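Local coordinates for hydroxyethylphosphonate dioxygenase (Streptomyces albus, PDB 6B9R), which oxidises 2-hydroxyethylphosphonate with molecular oxygen at a mononuclear non-haem iron(II) centre, yielding hydroxymethylphosphonate, at the interface of chains A and B. Numbering follows the deposited sequence. Chains: chain A/B, Hydroxyethylphosphonate dioxygenase.

All three are patches of one two-fold symmetric interface. Contacts 1 and 2 are neighbours, their C-alpha centres about 11 Å apart, and share B:Arg294; in each, the phenylalanine of helix 425-433 and the arginine of 3-10 helix 293-296 of one copy meet helix 238-249 and the loop 297-299 of the other. Contact 2 adds B:Glu295 of the opposite 3-10 helix. Contact 3 lies about 27 Å from contact 1 and 28 Å from contact 2, where a loop residue, A:Asn71, and helix 215-223 of chain A meet loop residues of chain B. Such separated anchor points would resist rocking of the copies, if this dimer is biological.

Contact 1: the interface of chains A and B. Residues chain A 241, 297-299, 338; chain B 294, 429.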
# COMPACT_ATOMS: atom_id res chain seq x y z
N MET A 241 -8.19 -11.50 -13.56
CA MET A 241 -6.85 -11.44 -12.99
C MET A 241 -5.81 -11.95 -13.99
O MET A 241 -4.78 -11.32 -14.21
CB MET A 241 -6.83 -12.25 -11.70
CG MET A 241 -5.56 -12.19 -10.87
SD MET A 241 -5.44 -10.62 -10.02
CE MET A 241 -4.24 -9.89 -11.10
N LEU A 297 -4.43 -15.56 -7.89
CA LEU A 297 -5.57 -15.90 -7.04
C LEU A 297 -6.29 -14.63 -6.62
O LEU A 297 -5.66 -13.61 -6.34
CB LEU A 297 -5.11 -16.67 -5.80
CG LEU A 297 -4.53 -18.06 -6.05
CD1 LEU A 297 -4.22 -18.72 -4.72
CD2 LEU A 297 -5.52 -18.91 -6.85
N VAL A 298 -7.62 -14.69 -6.58
CA VAL A 298 -8.46 -13.54 -6.27
C VAL A 298 -9.29 -13.90 -5.04
O VAL A 298 -9.89 -14.97 -5.01
CB VAL A 298 -9.38 -13.15 -7.44
CG1 VAL A 298 -10.11 -11.85 -7.14
CG2 VAL A 298 -8.58 -13.03 -8.73
N PRO A 299 -9.35 -13.05 -4.02
CA PRO A 299 -10.17 -13.38 -2.87
C PRO A 299 -11.64 -13.35 -3.24
O PRO A 299 -12.06 -12.61 -4.13
CB PRO A 299 -9.82 -12.29 -1.85
CG PRO A 299 -9.44 -11.14 -2.70
CD PRO A 299 -8.71 -11.73 -3.87
N LEU A 338 -12.23 -10.40 1.87
CA LEU A 338 -11.65 -9.26 1.16
C LEU A 338 -10.63 -8.55 2.03
O LEU A 338 -9.70 -7.92 1.53
CB LEU A 338 -12.74 -8.29 0.71
CG LEU A 338 -12.28 -7.05 -0.09
CD1 LEU A 338 -12.08 -7.40 -1.56
CD2 LEU A 338 -13.24 -5.87 0.07
N ARG B 294 -4.60 -17.43 -1.46
CA ARG B 294 -3.64 -16.38 -1.81
C ARG B 294 -2.84 -15.91 -0.60
O ARG B 294 -1.64 -15.63 -0.70
CB ARG B 294 -4.40 -15.21 -2.47
CG ARG B 294 -3.55 -14.00 -2.88
CD ARG B 294 -4.43 -12.83 -3.42
NE ARG B 294 -3.61 -11.65 -3.73
CZ ARG B 294 -3.30 -11.23 -4.96
NH1 ARG B 294 -3.76 -11.86 -6.05
NH2 ARG B 294 -2.52 -10.16 -5.12
N PHE B 429 -9.13 -4.98 -6.01
CA PHE B 429 -10.25 -5.79 -5.51
C PHE B 429 -11.24 -4.92 -4.76
O PHE B 429 -12.47 -5.10 -4.88
CB PHE B 429 -9.77 -6.90 -4.57
CG PHE B 429 -8.77 -7.84 -5.16
CD1 PHE B 429 -8.85 -8.23 -6.48
CD2 PHE B 429 -7.74 -8.34 -4.38
CE1 PHE B 429 -7.93 -9.11 -7.02
CE2 PHE B 429 -6.80 -9.21 -4.91
CZ PHE B 429 -6.90 -9.60 -6.23
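A:Pro299 lays its CD over one face of the B:Phe429 ring, 3.6 Å from the centroid and displaced toward the CE2 rim. This proline-on-phenylalanine contact, beside an arginine-to-carbonyl hydrogen bond, makes up one patch of the two-fold interface between the copies. The C-H bonds beside a proline nitrogen are slightly polarised, which suits them to an aromatic face. A:Val298, a branched side chain, turns one methyl to the same ring: CG1, anti to the backbone N (chi1 -173°), comes to 3.5 Å from B:Phe429 CE1. A:Met241 crosses the phenylalanine at about a right angle, its SD more loosely placed at 4.2 Å from B:Phe429 CE1. At the root of the ring, A:Leu338 CD1 sits 3.8 Å from B:Phe429 CB. With an alanine at B:Phe429, A:Pro299 CD and A:Val298 CG1 would probably lose the ring they lie against, opening a gap.

B:Arg294 runs extended from CG to NE alongside the A:Leu297 backbone. Its own chain's B:Phe429 turns CE2 toward the centre of the guanidinium face. The long, planar arginine can thus be covered on a face while donating from its rim: NH1 gives a hydrogen bond of 2.6 Å to A:Leu297 O, and the acceptor lies 11° from the guanidinium plane.

Contact 2: the interface of chains A and B. Residues chain A 294, 341, 425, 429; chain B 241, 294-295, 297, 299.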
# COMPACT_ATOMS: atom_id res chain seq x y z
N ARG A 294 0.45 -16.74 -6.00
CA ARG A 294 -0.28 -15.78 -5.19
C ARG A 294 -0.95 -14.71 -6.05
O ARG A 294 -2.09 -14.31 -5.78
CB ARG A 294 0.68 -15.14 -4.18
CG ARG A 294 0.06 -14.14 -3.23
CD ARG A 294 1.06 -13.57 -2.22
NE ARG A 294 0.43 -12.50 -1.45
CZ ARG A 294 0.03 -12.60 -0.18
NH1 ARG A 294 -0.57 -11.57 0.40
NH2 ARG A 294 0.23 -13.72 0.51
N HIS A 341 -6.68 -9.49 6.77
CA HIS A 341 -5.93 -9.01 7.92
C HIS A 341 -6.80 -8.35 8.97
O HIS A 341 -6.27 -7.77 9.93
CB HIS A 341 -4.84 -8.05 7.45
CG HIS A 341 -4.08 -8.58 6.28
ND1 HIS A 341 -3.30 -9.72 6.35
CD2 HIS A 341 -4.01 -8.15 5.00
CE1 HIS A 341 -2.76 -9.95 5.17
NE2 HIS A 341 -3.19 -9.02 4.33
N PRO A 425 1.50 -7.56 3.41
CA PRO A 425 2.38 -8.70 3.10
C PRO A 425 3.48 -8.36 2.12
O PRO A 425 4.63 -8.74 2.33
CB PRO A 425 1.41 -9.74 2.54
CG PRO A 425 0.09 -9.41 3.19
CD PRO A 425 0.06 -7.94 3.40
N PHE A 429 7.48 -8.82 2.89
CA PHE A 429 8.44 -9.62 2.13
C PHE A 429 9.57 -8.77 1.58
O PHE A 429 10.71 -9.25 1.51
CB PHE A 429 7.74 -10.38 1.00
CG PHE A 429 6.98 -11.58 1.50
CD1 PHE A 429 7.67 -12.71 1.95
CD2 PHE A 429 5.61 -11.57 1.57
CE1 PHE A 429 6.99 -13.81 2.43
CE2 PHE A 429 4.92 -12.67 2.05
CZ PHE A 429 5.61 -13.78 2.48
N MET B 241 4.61 -17.58 6.69
CA MET B 241 3.34 -16.99 6.27
C MET B 241 2.18 -17.63 7.02
O MET B 241 1.26 -16.94 7.48
CB MET B 241 3.18 -17.14 4.76
CG MET B 241 2.01 -16.38 4.15
SD MET B 241 2.31 -14.60 3.95
CE MET B 241 1.73 -14.01 5.52
N ARG B 294 -4.60 -17.43 -1.46
CA ARG B 294 -3.64 -16.38 -1.81
C ARG B 294 -2.84 -15.91 -0.60
O ARG B 294 -1.64 -15.63 -0.70
CB ARG B 294 -4.40 -15.21 -2.47
CG ARG B 294 -3.55 -14.00 -2.88
CD ARG B 294 -4.43 -12.83 -3.42
NE ARG B 294 -3.61 -11.65 -3.73
CZ ARG B 294 -3.30 -11.23 -4.96
NH1 ARG B 294 -3.76 -11.86 -6.05
NH2 ARG B 294 -2.52 -10.16 -5.12
N GLU B 295 -3.48 -15.86 0.58
CA GLU B 295 -2.81 -15.30 1.76
C GLU B 295 -1.93 -16.31 2.49
O GLU B 295 -1.25 -15.93 3.45
CB GLU B 295 -3.84 -14.72 2.72
CG GLU B 295 -4.58 -13.49 2.16
CD GLU B 295 -3.63 -12.34 1.80
OE1 GLU B 295 -2.58 -12.19 2.46
OE2 GLU B 295 -3.94 -11.58 0.85
N LEU B 297 0.21 -18.13 0.44
CA LEU B 297 1.29 -18.24 -0.53
C LEU B 297 2.21 -17.04 -0.40
O LEU B 297 1.86 -16.02 0.18
CB LEU B 297 0.74 -18.34 -1.95
CG LEU B 297 -0.13 -19.60 -2.13
CD1 LEU B 297 -0.69 -19.64 -3.52
CD2 LEU B 297 0.69 -20.86 -1.84
N PRO B 299 5.67 -14.74 -2.27
CA PRO B 299 6.57 -14.55 -3.40
C PRO B 299 7.88 -15.28 -3.16
O PRO B 299 8.32 -15.47 -2.02
CB PRO B 299 6.77 -13.03 -3.43
CG PRO B 299 6.54 -12.60 -2.02
CD PRO B 299 5.46 -13.50 -1.50
O HOH W 1 -3.22 -9.00 1.45
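A:Phe429 of helix 425-433 receives B:Pro299 CD over one ring face, 3.7 Å from the centroid, in a CH-pi contact between two copies of this iron-dependent phosphonate dioxygenase. B:Met241, in helix 238-249, within the sequence of a Cro/C1-type helix-turn-helix family, bends at chi2 (77°) and chi3, placing its polarisable SD 3.7 Å from A:Phe429 CZ. A flexible thioether suits the rim of a ring already covered by a rigid proline.

Further out, A:Arg294 and B:Arg294 cross at about a right angle, their aliphatic stems touching CG to CG at 3.6 Å. Their NE atoms are 4.7 Å apart, a like charge that B:Glu295 would probably offset in part.

The A:Arg294 guanidinium donates from both terminal nitrogens. Its NH2 bonds to B:Leu297 O at 2.8 Å, with the oxygen near the guanidinium plane. Its NH1 forms a salt bridge of 2.9 Å with B:Glu295 OE1, a tilted one, since neither group meets the other in plane and the two planes stand 88° apart. At the rim, a water bridges A:His341 NE2, 2.9 Å away, to B:Glu295 OE2, 2.7 Å away, so this carboxylate serves the arginine with one oxygen and the water with the other, and the histidine ring nitrogen suits the water link.

Contact 3: the interface of chains A and B. Residues chain A 71, 73, 218-219, 222; chain B 78-79, 118.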
# COMPACT_ATOMS: atom_id res chain seq x y z
N ASN A 71 6.06 15.39 -4.17
CA ASN A 71 4.96 16.06 -3.50
C ASN A 71 5.36 16.47 -2.09
O ASN A 71 6.22 15.85 -1.47
CB ASN A 71 3.75 15.13 -3.45
CG ASN A 71 3.38 14.63 -4.80
OD1 ASN A 71 2.79 15.37 -5.60
ND2 ASN A 71 3.77 13.40 -5.11
N ARG A 73 3.68 15.89 0.37
CA ARG A 73 3.41 14.67 1.12
C ARG A 73 4.65 13.79 1.25
O ARG A 73 4.80 13.07 2.25
CB ARG A 73 2.30 13.87 0.43
CG ARG A 73 1.09 13.60 1.25
CD ARG A 73 0.05 12.77 0.46
NE ARG A 73 -0.66 11.83 1.34
CZ ARG A 73 -0.49 10.51 1.30
NH1 ARG A 73 -1.17 9.73 2.13
NH2 ARG A 73 0.35 9.98 0.43
N ARG A 218 -4.76 9.16 -3.17
CA ARG A 218 -4.12 10.35 -3.75
C ARG A 218 -3.76 10.12 -5.21
O ARG A 218 -3.99 10.99 -6.06
CB ARG A 218 -2.86 10.70 -2.96
CG ARG A 218 -3.06 10.84 -1.47
CD ARG A 218 -3.96 12.00 -1.12
NE ARG A 218 -4.11 12.14 0.32
CZ ARG A 218 -4.84 11.33 1.07
NH1 ARG A 218 -5.50 10.32 0.52
NH2 ARG A 218 -4.93 11.53 2.38
N GLU A 219 -3.20 8.95 -5.51
CA GLU A 219 -2.79 8.63 -6.87
C GLU A 219 -4.01 8.50 -7.77
O GLU A 219 -4.11 9.15 -8.82
CB GLU A 219 -1.99 7.33 -6.85
CG GLU A 219 -0.89 7.23 -7.87
CD GLU A 219 -0.12 5.92 -7.73
OE1 GLU A 219 -0.43 4.97 -8.47
OE2 GLU A 219 0.80 5.87 -6.88
N THR A 222 -5.75 11.61 -8.98
CA THR A 222 -5.19 12.37 -10.10
C THR A 222 -5.49 11.73 -11.44
O THR A 222 -5.53 12.43 -12.45
CB THR A 222 -3.66 12.52 -10.00
OG1 THR A 222 -3.03 11.23 -10.13
CG2 THR A 222 -3.25 13.21 -8.70
N ILE B 78 -1.80 14.85 -3.87
CA ILE B 78 -0.59 14.89 -4.68
C ILE B 78 -0.86 15.76 -5.91
O ILE B 78 -2.00 16.09 -6.22
CB ILE B 78 -0.08 13.48 -5.06
CG1 ILE B 78 -1.04 12.77 -6.00
CG2 ILE B 78 0.19 12.65 -3.81
CD1 ILE B 78 -0.38 11.59 -6.71
N HIS B 79 0.20 16.14 -6.60
CA HIS B 79 0.09 16.97 -7.79
C HIS B 79 -0.21 16.13 -9.03
O HIS B 79 0.31 15.02 -9.18
CB HIS B 79 1.39 17.75 -8.01
CG HIS B 79 1.67 18.75 -6.95
ND1 HIS B 79 1.49 20.10 -7.13
CD2 HIS B 79 2.12 18.60 -5.68
CE1 HIS B 79 1.82 20.75 -6.02
NE2 HIS B 79 2.21 19.86 -5.13
N ARG B 118 5.23 13.41 -10.41
CA ARG B 118 4.77 13.40 -9.03
C ARG B 118 3.70 12.34 -8.80
O ARG B 118 3.37 12.05 -7.65
CB ARG B 118 4.27 14.79 -8.65
CG ARG B 118 5.38 15.85 -8.74
CD ARG B 118 4.85 17.28 -8.56
NE ARG B 118 5.92 18.27 -8.65
CZ ARG B 118 6.44 18.71 -9.79
NH1 ARG B 118 6.00 18.24 -10.96
NH2 ARG B 118 7.41 19.63 -9.78
O HOH W 2 -4.44 13.72 -4.92
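A:Asn71 and B:Ile78 meet at the centre of this patch, where loops of one copy face a loop and helix 215-223 of the other, the amide supplying hydrogen bonds and the isoleucine apolar contact. Among the direct polar contacts, the A:Asn71 amide works as acceptor and donor at once. Its OD1 takes the backbone N-H of B:His79 at 2.9 Å, an almost straight bond whose donor stands above the carbonyl plane. Its ND2 gives a bond of the same length to the backbone oxygen of B:Arg118, lying within the plane of that carbonyl and on a lone pair. Asparagine suits the place because one short, flat group answers both backbone partners, whose bonds also restrain its rotation. The amide lies nearly coplanar with the B:His79 ring, and OD1 comes to the ring's edge at CD2.

Apolar contact centres on B:Ile78. With CG1 between the backbone N and the carbonyl carbon (chi1 67°), its two branches diverge over helix 215-223. CG1 meets A:Thr222 CG2 at 3.5 Å, CG2 meets A:Arg218 CB at 3.7 Å, and CD1 reaches A:Glu219 CA. A:Thr222 can present its methyl because its hydroxyl OG1 bonds to A:Glu219 O, 2.7 Å away, within its own helix.

A water bridges the backbones, 3.0 Å from A:Arg218 O and 3.1 Å from B:Ile78 N. Together these interactions hold the two chains together in the deposited dimer.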